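Local coordinates for protein beta-agarase D (Zobellia galactanivorans, PDB 4ASM) that cleaves the beta-1,4 linkages of agarose in a random, endo-acting manner with retention of anomeric configuration, through its secreted GH16 catalytic domain, at residues 134-139 with 355-360; 185-190 with 301-306. All coordinates share one frame; numbering follows the deposited sequence.

Contact 1 (134-139 with 355-360); sequences FVEARV and WIRVYK
The indole of Trp355 lies with one face under the side chain of Arg138 and with its edge turned to Glu136, and the guanidinium of Arg357 meets Glu136 edge-on in its own plane. These groups share one face of an antiparallel strand pair in the beta-sandwich of the GH16 domain. Arg138 CB sits 3.7 Å from the centroid of the five-membered ring, 20° off its normal, a CH-pi contact, and the two side chains cross at about a right angle. The ring reaches back across the strands because CG of Trp355 stands between the backbone N and the carbonyl carbon (chi1 52°). Its far rim then meets Glu136, with CH2 3.7 Å from OE1. An alanine in place of Trp355 would probably leave the Arg138 methylenes without their aromatic floor and open a gap beside the Glu136 carboxylate. The Arg138 guanidinium, beyond the indole, forms a salt bridge with Asp354, a calcium ligand. Phe134 and Tyr359 run side by side, Tyr359 CD2 lying at the edge of the Phe134 ring. On the other face, Val135, Ala137, Ile356 and Val358 pack, with Val135 CG1 3.9 Å from Ile356 CD1. The charged pair is well supported: Glu136 OE2 bridges to Arg222, and Arg357 also donates to the carbonyls of Val13 and Pro14. The backbone alternates hydrogen-bonded pairs, such as Glu136 with Arg357 (Arg357 N to Glu136 O, 2.8 Å), with non-hydrogen-bonded ones. Carboxylate and guanidinium planes are only 13° apart, and NE and NH2 of Arg357 both donate to the same oxygen, Glu136 OE1, at 2.8 and 2.7 Å, NH2 on its syn lone pair.

Contact 2 (185-190 with 301-306); sequences LSHHVF and SVIDPF
An ST turn and ST motif headed by Ser301 fold the loop 301-306 so that its backbone carbonyls meet His187 while Asp304 meets Val189, both on a strand next to the one carrying Glu160, the probable nucleophile. His187 and Val189 point toward this loop, whereas His188 and Phe190 point away from it and touch Glu160, so the loop covers the strand from the side opposite to those two residues. The imidazole of His187 presents its edge: NE2 donates to Ile303 O at 2.9 Å, an almost straight bond of 168°. The donor lies in the carbonyl plane on a lone pair of the oxygen, at a C=O...N angle of 120°. Val302 O also comes up to the same rim, 3.2 Å from His187 CE1, so two successive carbonyls line the ring edge. His187 reaches them with CG between the backbone N and the carbonyl carbon (chi1 76°), and Phe315 packs edge-to-face with it. Beside this bond, Val189 CG2 lies 3.4 Å from Asp304 OD1 and 3.7 Å from Ile303 O, the valine and aspartate side chains crossing at a slant. The carboxylate has its main partners within the loop itself, OD1 taking Tyr308 N and OD2 taking Leu309 N. Ser301 OG in turn accepts from Asp304 N at 2.9 Å, and also from Ile303 N, which fixes the direction of the peptides that carry the two carbonyls. Because NE2 acts as the donor here, its hydrogen is committed to Ile303 O, and this bond, with Val302 O beside CE1 and Phe315 against the ring, probably limits the rotation of the buried imidazole close to the strand that carries Glu160.

Contact 1 and contact 2 lie in different regions of the same GH16 domain, their centres 22 Å apart and their nearest atoms about 10 Å apart, so they do not touch. Along the chain, 185-190 and 301-306 both fall between 134-139 and 355-360. Contact 1 borders the calcium site, with the side chain of Trp355 about 5 Å from the ion, and the side chain of Arg138 about 6 Å from that of Asn90, a probable substrate-binding residue. Contact 2 lies near the catalytic pair inferred from relatives: His187 is about 6 Å from Glu160 and about 9 Å from Glu165, measured between side chains.

Contact 1 (134-139 with 355-360)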
ATOM      1  N   PHE A 134      -0.533  11.705   9.210  1.00  6.34           N
ATOM      2  CA  PHE A 134       0.036  11.733   7.859  1.00  6.18           C
ATOM      3  C   PHE A 134       1.312  10.897   7.811  1.00  6.39           C
ATOM      4  O   PHE A 134       2.211  11.072   8.645  1.00  7.10           O
ATOM      5  CB  PHE A 134       0.323  13.187   7.451  1.00  5.85           C
ATOM      6  CG  PHE A 134       1.047  13.330   6.142  1.00  6.65           C
ATOM      7  CD1 PHE A 134       0.416  13.004   4.947  1.00  7.93           C
ATOM      8  CD2 PHE A 134       2.357  13.801   6.117  1.00  6.16           C
ATOM      9  CE1 PHE A 134       1.101  13.132   3.739  1.00  7.74           C
ATOM     10  CE2 PHE A 134       3.055  13.933   4.914  1.00  7.48           C
ATOM     11  CZ  PHE A 134       2.411  13.590   3.722  1.00  7.00           C
ATOM     12  N   VAL A 135       1.367   9.962   6.863  1.00  5.86           N
ATOM     13  CA  VAL A 135       2.522   9.066   6.724  1.00  5.60           C
ATOM     14  C   VAL A 135       3.044   9.229   5.310  1.00  5.95           C
ATOM     15  O   VAL A 135       2.282   9.079   4.363  1.00  6.08           O
ATOM     16  CB  VAL A 135       2.123   7.570   6.964  1.00  6.17           C
ATOM     17  CG1 VAL A 135       3.357   6.657   6.925  1.00  6.74           C
ATOM     18  CG2 VAL A 135       1.398   7.413   8.313  1.00  6.82           C
ATOM     19  N   GLU A 136       4.333   9.515   5.172  1.00  5.85           N
ATOM     20  CA  GLU A 136       4.920   9.705   3.842  1.00  5.40           C
ATOM     21  C   GLU A 136       6.306   9.082   3.754  1.00  5.98           C
ATOM     22  O   GLU A 136       7.091   9.191   4.706  1.00  6.23           O
ATOM     23  CB  GLU A 136       5.014  11.212   3.513  1.00  5.97           C
ATOM     24  CG  GLU A 136       5.508  11.534   2.103  1.00  6.74           C
ATOM     25  CD  GLU A 136       5.820  12.992   1.899  1.00  8.51           C
ATOM     26  OE1 GLU A 136       6.314  13.635   2.845  1.00  9.26           O
ATOM     27  OE2 GLU A 136       5.582  13.501   0.783  1.00  8.84           O
ATOM     28  N   ALA A 137       6.619   8.460   2.615  1.00  5.29           N
ATOM     29  CA  ALA A 137       7.925   7.850   2.398  1.00  5.06           C
ATOM     30  C   ALA A 137       8.573   8.336   1.122  1.00  5.87           C
ATOM     31  O   ALA A 137       7.879   8.670   0.156  1.00  6.32           O
ATOM     32  CB  ALA A 137       7.815   6.326   2.367  1.00  6.80           C
ATOM     33  N   ARG A 138       9.906   8.377   1.128  1.00  5.55           N
ATOM     34  CA  ARG A 138      10.660   8.580  -0.101  1.00  5.73           C
ATOM     35  C   ARG A 138      11.225   7.220  -0.462  1.00  5.63           C
ATOM     36  O   ARG A 138      11.964   6.611   0.313  1.00  6.37           O
ATOM     37  CB  ARG A 138      11.769   9.619   0.069  1.00  5.68           C
ATOM     38  CG  ARG A 138      12.523   9.883  -1.219  1.00  7.05           C
ATOM     39  CD  ARG A 138      13.444  11.114  -1.067  1.00  6.04           C
ATOM     40  NE  ARG A 138      14.052  11.442  -2.363  1.00  7.36           N
ATOM     41  CZ  ARG A 138      15.243  11.013  -2.774  1.00  7.87           C
ATOM     42  NH1 ARG A 138      15.988  10.236  -2.001  1.00 10.57           N
ATOM     43  NH2 ARG A 138      15.683  11.350  -3.987  1.00 11.84           N
ATOM     44  N   VAL A 139      10.873   6.741  -1.655  1.00  5.96           N
ATOM     45  CA  VAL A 139      11.083   5.342  -2.022  1.00  6.00           C
ATOM     46  C   VAL A 139      11.453   5.188  -3.492  1.00  5.70           C
ATOM     47  O   VAL A 139      10.857   5.853  -4.339  1.00  5.57           O
ATOM     48  CB  VAL A 139       9.816   4.507  -1.687  1.00  6.50           C
ATOM     49  CG1 VAL A 139       8.540   5.117  -2.310  1.00  7.03           C
ATOM     50  CG2 VAL A 139      10.005   3.042  -2.076  1.00  6.75           C
ATOM     51  N   TRP A 355      13.506   7.210   3.496  1.00  6.85           N
ATOM     52  CA  TRP A 355      12.933   7.639   4.761  1.00  6.47           C
ATOM     53  C   TRP A 355      11.429   7.459   4.770  1.00  6.79           C
ATOM     54  O   TRP A 355      10.789   7.409   3.722  1.00  6.33           O
ATOM     55  CB  TRP A 355      13.293   9.090   5.082  1.00  7.21           C
ATOM     56  CG  TRP A 355      13.035  10.157   4.036  1.00  6.84           C
ATOM     57  CD1 TRP A 355      13.991  10.767   3.273  1.00  6.87           C
ATOM     58  CD2 TRP A 355      11.788  10.829   3.722  1.00  6.14           C
ATOM     59  NE1 TRP A 355      13.424  11.740   2.484  1.00  7.40           N
ATOM     60  CE2 TRP A 355      12.080  11.797   2.733  1.00  6.62           C
ATOM     61  CE3 TRP A 355      10.456  10.676   4.144  1.00  6.20           C
ATOM     62  CZ2 TRP A 355      11.095  12.630   2.176  1.00  7.01           C
ATOM     63  CZ3 TRP A 355       9.473  11.504   3.586  1.00  7.23           C
ATOM     64  CH2 TRP A 355       9.806  12.480   2.616  1.00  7.39           C
ATOM     65  N   ILE A 356      10.880   7.351   5.974  1.00  6.18           N
ATOM     66  CA  ILE A 356       9.451   7.394   6.200  1.00  6.38           C
ATOM     67  C   ILE A 356       9.198   8.285   7.410  1.00  6.43           C
ATOM     68  O   ILE A 356       9.819   8.112   8.469  1.00  7.20           O
ATOM     69  CB  ILE A 356       8.846   5.963   6.344  1.00  5.80           C
ATOM     70  CG1 ILE A 356       7.310   6.010   6.424  1.00  6.39           C
ATOM     71  CG2 ILE A 356       9.490   5.201   7.515  1.00  6.78           C
ATOM     72  CD1 ILE A 356       6.679   4.642   6.302  1.00  6.91           C
ATOM     73  N   ARG A 357       8.304   9.251   7.237  1.00  6.36           N
ATOM     74  CA  ARG A 357       8.006  10.202   8.300  1.00  6.24           C
ATOM     75  C   ARG A 357       6.522  10.164   8.634  1.00  6.56           C
ATOM     76  O   ARG A 357       5.674   9.918   7.760  1.00  7.55           O
ATOM     77  CB  ARG A 357       8.444  11.620   7.893  1.00  6.60           C
ATOM     78  CG  ARG A 357       7.700  12.234   6.728  1.00  6.56           C
ATOM     79  CD  ARG A 357       8.367  13.557   6.345  1.00  6.33           C
ATOM     80  NE  ARG A 357       7.764  14.174   5.172  1.00  7.44           N
ATOM     81  CZ  ARG A 357       7.950  15.445   4.834  1.00  9.33           C
ATOM     82  NH1 ARG A 357       8.700  16.242   5.603  1.00  9.60           N
ATOM     83  NH2 ARG A 357       7.413  15.906   3.717  1.00  9.69           N
ATOM     84  N   VAL A 358       6.218  10.425   9.901  1.00  6.53           N
ATOM     85  CA  VAL A 358       4.863  10.335  10.415  1.00  7.14           C
ATOM     86  C   VAL A 358       4.612  11.606  11.209  1.00  7.81           C
ATOM     87  O   VAL A 358       5.419  11.952  12.082  1.00  8.22           O
ATOM     88  CB  VAL A 358       4.714   9.109  11.332  1.00  6.78           C
ATOM     89  CG1 VAL A 358       3.317   9.046  11.913  1.00  7.54           C
ATOM     90  CG2 VAL A 358       5.044   7.826  10.568  1.00  6.26           C
ATOM     91  N   TYR A 359       3.512  12.303  10.899  1.00  7.79           N
ATOM     92  CA  TYR A 359       3.109  13.511  11.636  1.00  8.51           C
ATOM     93  C   TYR A 359       1.664  13.416  12.103  1.00  8.76           C
ATOM     94  O   TYR A 359       0.842  12.704  11.515  1.00  9.05           O
ATOM     95  CB  TYR A 359       3.208  14.749  10.748  1.00  9.06           C
ATOM     96  CG  TYR A 359       4.577  15.096  10.233  1.00  8.34           C
ATOM     97  CD1 TYR A 359       5.441  15.941  10.949  1.00  8.87           C
ATOM     98  CD2 TYR A 359       5.006  14.625   8.990  1.00  7.81           C
ATOM     99  CE1 TYR A 359       6.710  16.263  10.440  1.00  8.64           C
ATOM    100  CE2 TYR A 359       6.241  14.945   8.481  1.00  9.14           C
ATOM    101  CZ  TYR A 359       7.103  15.768   9.202  1.00  8.79           C
ATOM    102  OH  TYR A 359       8.331  16.075   8.658  1.00  9.76           O
ATOM    103  N   LYS A 360       1.355  14.134  13.177  1.00  8.73           N
ATOM    104  CA  LYS A 360      -0.035  14.360  13.533  1.00  9.55           C
ATOM    105  C   LYS A 360      -0.289  15.865  13.640  1.00 10.40           C
ATOM    106  O   LYS A 360       0.624  16.612  14.001  1.00 11.10           O
ATOM    107  CB  LYS A 360      -0.386  13.645  14.839  1.00  9.38           C
ATOM    108  CG  LYS A 360      -0.193  12.127  14.802  1.00  9.40           C
ATOM    109  CD  LYS A 360      -0.472  11.484  16.160  1.00  9.40           C
ATOM    110  CE  LYS A 360      -1.956  11.418  16.460  1.00  7.96           C
ATOM    111  NZ  LYS A 360      -2.666  10.444  15.544  1.00  9.46           N
TER

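Contact 2 (185-190 with 301-306)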
ATOM      1  N   LEU A 185      -3.729   3.475  -5.606  1.00  5.09           N
ATOM      2  CA  LEU A 185      -3.994   4.289  -4.411  1.00  5.39           C
ATOM      3  C   LEU A 185      -5.197   3.620  -3.752  1.00  5.85           C
ATOM      4  O   LEU A 185      -6.310   3.628  -4.302  1.00  5.94           O
ATOM      5  CB  LEU A 185      -4.268   5.756  -4.763  1.00  6.04           C
ATOM      6  CG  LEU A 185      -3.167   6.392  -5.620  1.00  5.57           C
ATOM      7  CD1 LEU A 185      -3.600   7.791  -5.996  1.00  6.66           C
ATOM      8  CD2 LEU A 185      -1.862   6.404  -4.836  1.00  6.72           C
ATOM      9  N   SER A 186      -4.961   2.971  -2.610  1.00  6.04           N
ATOM     10  CA  SER A 186      -5.881   1.935  -2.168  1.00  6.26           C
ATOM     11  C   SER A 186      -6.038   1.830  -0.651  1.00  6.03           C
ATOM     12  O   SER A 186      -5.353   2.494   0.124  1.00  6.02           O
ATOM     13  CB  SER A 186      -5.399   0.602  -2.756  1.00  6.88           C
ATOM     14  OG  SER A 186      -6.362  -0.443  -2.655  1.00  7.64           O
ATOM     15  N   HIS A 187      -6.975   0.973  -0.264  1.00  5.67           N
ATOM     16  CA  HIS A 187      -7.194   0.596   1.129  1.00  5.49           C
ATOM     17  C   HIS A 187      -7.921  -0.725   1.051  1.00  5.40           C
ATOM     18  O   HIS A 187      -8.308  -1.149  -0.023  1.00  5.64           O
ATOM     19  CB  HIS A 187      -8.021   1.658   1.882  1.00  5.66           C
ATOM     20  CG  HIS A 187      -9.484   1.633   1.554  1.00  5.53           C
ATOM     21  ND1 HIS A 187     -10.039   2.412   0.561  1.00  5.67           N
ATOM     22  CD2 HIS A 187     -10.508   0.925   2.096  1.00  6.57           C
ATOM     23  CE1 HIS A 187     -11.344   2.193   0.512  1.00  5.80           C
ATOM     24  NE2 HIS A 187     -11.659   1.301   1.440  1.00  5.81           N
ATOM     25  N   HIS A 188      -8.085  -1.406   2.183  1.00  5.55           N
ATOM     26  CA  HIS A 188      -8.930  -2.594   2.179  1.00  5.71           C
ATOM     27  C   HIS A 188      -9.768  -2.597   3.436  1.00  5.89           C
ATOM     28  O   HIS A 188      -9.336  -2.131   4.486  1.00  5.49           O
ATOM     29  CB  HIS A 188      -8.095  -3.877   2.212  1.00  6.15           C
ATOM     30  CG  HIS A 188      -7.468  -4.280   0.910  1.00  5.56           C
ATOM     31  ND1 HIS A 188      -6.387  -3.629   0.346  1.00  8.85           N
ATOM     32  CD2 HIS A 188      -7.714  -5.349   0.120  1.00  3.65           C
ATOM     33  CE1 HIS A 188      -6.029  -4.259  -0.762  1.00  5.37           C
ATOM     34  NE2 HIS A 188      -6.816  -5.309  -0.919  1.00  9.58           N
ATOM     35  N   VAL A 189     -10.956  -3.187   3.319  1.00  5.75           N
ATOM     36  CA  VAL A 189     -11.719  -3.620   4.487  1.00  6.28           C
ATOM     37  C   VAL A 189     -12.032  -5.108   4.326  1.00  6.61           C
ATOM     38  O   VAL A 189     -12.295  -5.576   3.214  1.00  7.16           O
ATOM     39  CB  VAL A 189     -13.007  -2.754   4.765  1.00  6.08           C
ATOM     40  CG1 VAL A 189     -12.617  -1.312   5.089  1.00  6.65           C
ATOM     41  CG2 VAL A 189     -14.040  -2.823   3.613  1.00  6.83           C
ATOM     42  N   PHE A 190     -12.016  -5.836   5.445  1.00  6.59           N
ATOM     43  CA  PHE A 190     -12.202  -7.304   5.414  1.00  6.79           C
ATOM     44  C   PHE A 190     -13.251  -7.769   6.391  1.00  7.20           C
ATOM     45  O   PHE A 190     -13.368  -7.230   7.478  1.00  6.99           O
ATOM     46  CB  PHE A 190     -10.914  -8.039   5.822  1.00  7.54           C
ATOM     47  CG  PHE A 190      -9.727  -7.770   4.928  1.00  6.40           C
ATOM     48  CD1 PHE A 190      -9.480  -8.565   3.816  1.00  7.98           C
ATOM     49  CD2 PHE A 190      -8.833  -6.740   5.244  1.00  6.39           C
ATOM     50  CE1 PHE A 190      -8.353  -8.303   2.992  1.00  7.67           C
ATOM     51  CE2 PHE A 190      -7.722  -6.497   4.449  1.00  7.43           C
ATOM     52  CZ  PHE A 190      -7.491  -7.279   3.330  1.00  7.12           C
ATOM     53  N   SER A 301     -20.982   3.844  -0.175  1.00  7.55           N
ATOM     54  CA  SER A 301     -19.690   4.120   0.444  1.00  7.77           C
ATOM     55  C   SER A 301     -18.527   3.759  -0.469  1.00  6.97           C
ATOM     56  O   SER A 301     -18.579   2.760  -1.185  1.00  7.84           O
ATOM     57  CB  SER A 301     -19.570   3.334   1.749  1.00  6.79           C
ATOM     58  OG  SER A 301     -18.298   3.530   2.347  1.00  7.63           O
ATOM     59  N   VAL A 302     -17.488   4.592  -0.437  1.00  6.61           N
ATOM     60  CA  VAL A 302     -16.237   4.270  -1.122  1.00  7.17           C
ATOM     61  C   VAL A 302     -15.223   3.694  -0.131  1.00  7.16           C
ATOM     62  O   VAL A 302     -14.119   3.324  -0.511  1.00  6.25           O
ATOM     63  CB  VAL A 302     -15.634   5.493  -1.873  1.00  5.91           C
ATOM     64  CG1 VAL A 302     -16.540   5.913  -3.028  1.00  6.21           C
ATOM     65  CG2 VAL A 302     -15.361   6.667  -0.940  1.00  6.90           C
ATOM     66  N   ILE A 303     -15.608   3.631   1.144  1.00  6.71           N
ATOM     67  CA  ILE A 303     -14.787   2.997   2.187  1.00  7.20           C
ATOM     68  C   ILE A 303     -15.172   1.524   2.351  1.00  7.43           C
ATOM     69  O   ILE A 303     -14.334   0.641   2.212  1.00  7.60           O
ATOM     70  CB  ILE A 303     -14.907   3.736   3.557  1.00  7.19           C
ATOM     71  CG1 ILE A 303     -14.526   5.226   3.455  1.00  9.89           C
ATOM     72  CG2 ILE A 303     -14.071   3.021   4.653  1.00  7.90           C
ATOM     73  CD1 ILE A 303     -13.152   5.534   2.891  1.00 13.51           C
ATOM     74  N   ASP A 304     -16.461   1.278   2.609  1.00  7.15           N
ATOM     75  CA  ASP A 304     -16.976  -0.055   2.938  1.00  8.02           C
ATOM     76  C   ASP A 304     -18.379  -0.189   2.312  1.00  7.93           C
ATOM     77  O   ASP A 304     -19.390  -0.127   3.031  1.00  8.20           O
ATOM     78  CB  ASP A 304     -17.035  -0.178   4.467  1.00  8.39           C
ATOM     79  CG  ASP A 304     -17.445  -1.560   4.944  1.00  8.48           C
ATOM     80  OD1 ASP A 304     -17.421  -2.493   4.127  1.00  8.41           O
ATOM     81  OD2 ASP A 304     -17.767  -1.674   6.155  1.00  9.60           O
ATOM     82  N   PRO A 305     -18.454  -0.324   0.972  1.00  8.32           N
ATOM     83  CA  PRO A 305     -19.764  -0.318   0.296  1.00  8.75           C
ATOM     84  C   PRO A 305     -20.657  -1.466   0.716  1.00  9.82           C
ATOM     85  O   PRO A 305     -21.883  -1.341   0.609  1.00 10.27           O
ATOM     86  CB  PRO A 305     -19.403  -0.442  -1.202  1.00  8.34           C
ATOM     87  CG  PRO A 305     -18.000  -0.990  -1.236  1.00  8.64           C
ATOM     88  CD  PRO A 305     -17.341  -0.429   0.018  1.00  8.36           C
ATOM     89  N   PHE A 306     -20.056  -2.574   1.156  1.00  9.25           N
ATOM     90  CA  PHE A 306     -20.800  -3.804   1.500  1.00  9.45           C
ATOM     91  C   PHE A 306     -20.915  -4.084   3.009  1.00 10.25           C
ATOM     92  O   PHE A 306     -21.328  -5.178   3.397  1.00 10.76           O
ATOM     93  CB  PHE A 306     -20.225  -4.989   0.730  1.00  9.98           C
ATOM     94  CG  PHE A 306     -20.019  -4.702  -0.722  1.00  9.93           C
ATOM     95  CD1 PHE A 306     -21.076  -4.238  -1.501  1.00 11.59           C
ATOM     96  CD2 PHE A 306     -18.775  -4.855  -1.314  1.00 10.18           C
ATOM     97  CE1 PHE A 306     -20.897  -3.936  -2.862  1.00 11.39           C
ATOM     98  CE2 PHE A 306     -18.588  -4.561  -2.680  1.00 10.40           C
ATOM     99  CZ  PHE A 306     -19.659  -4.123  -3.456  1.00  9.44           C
TER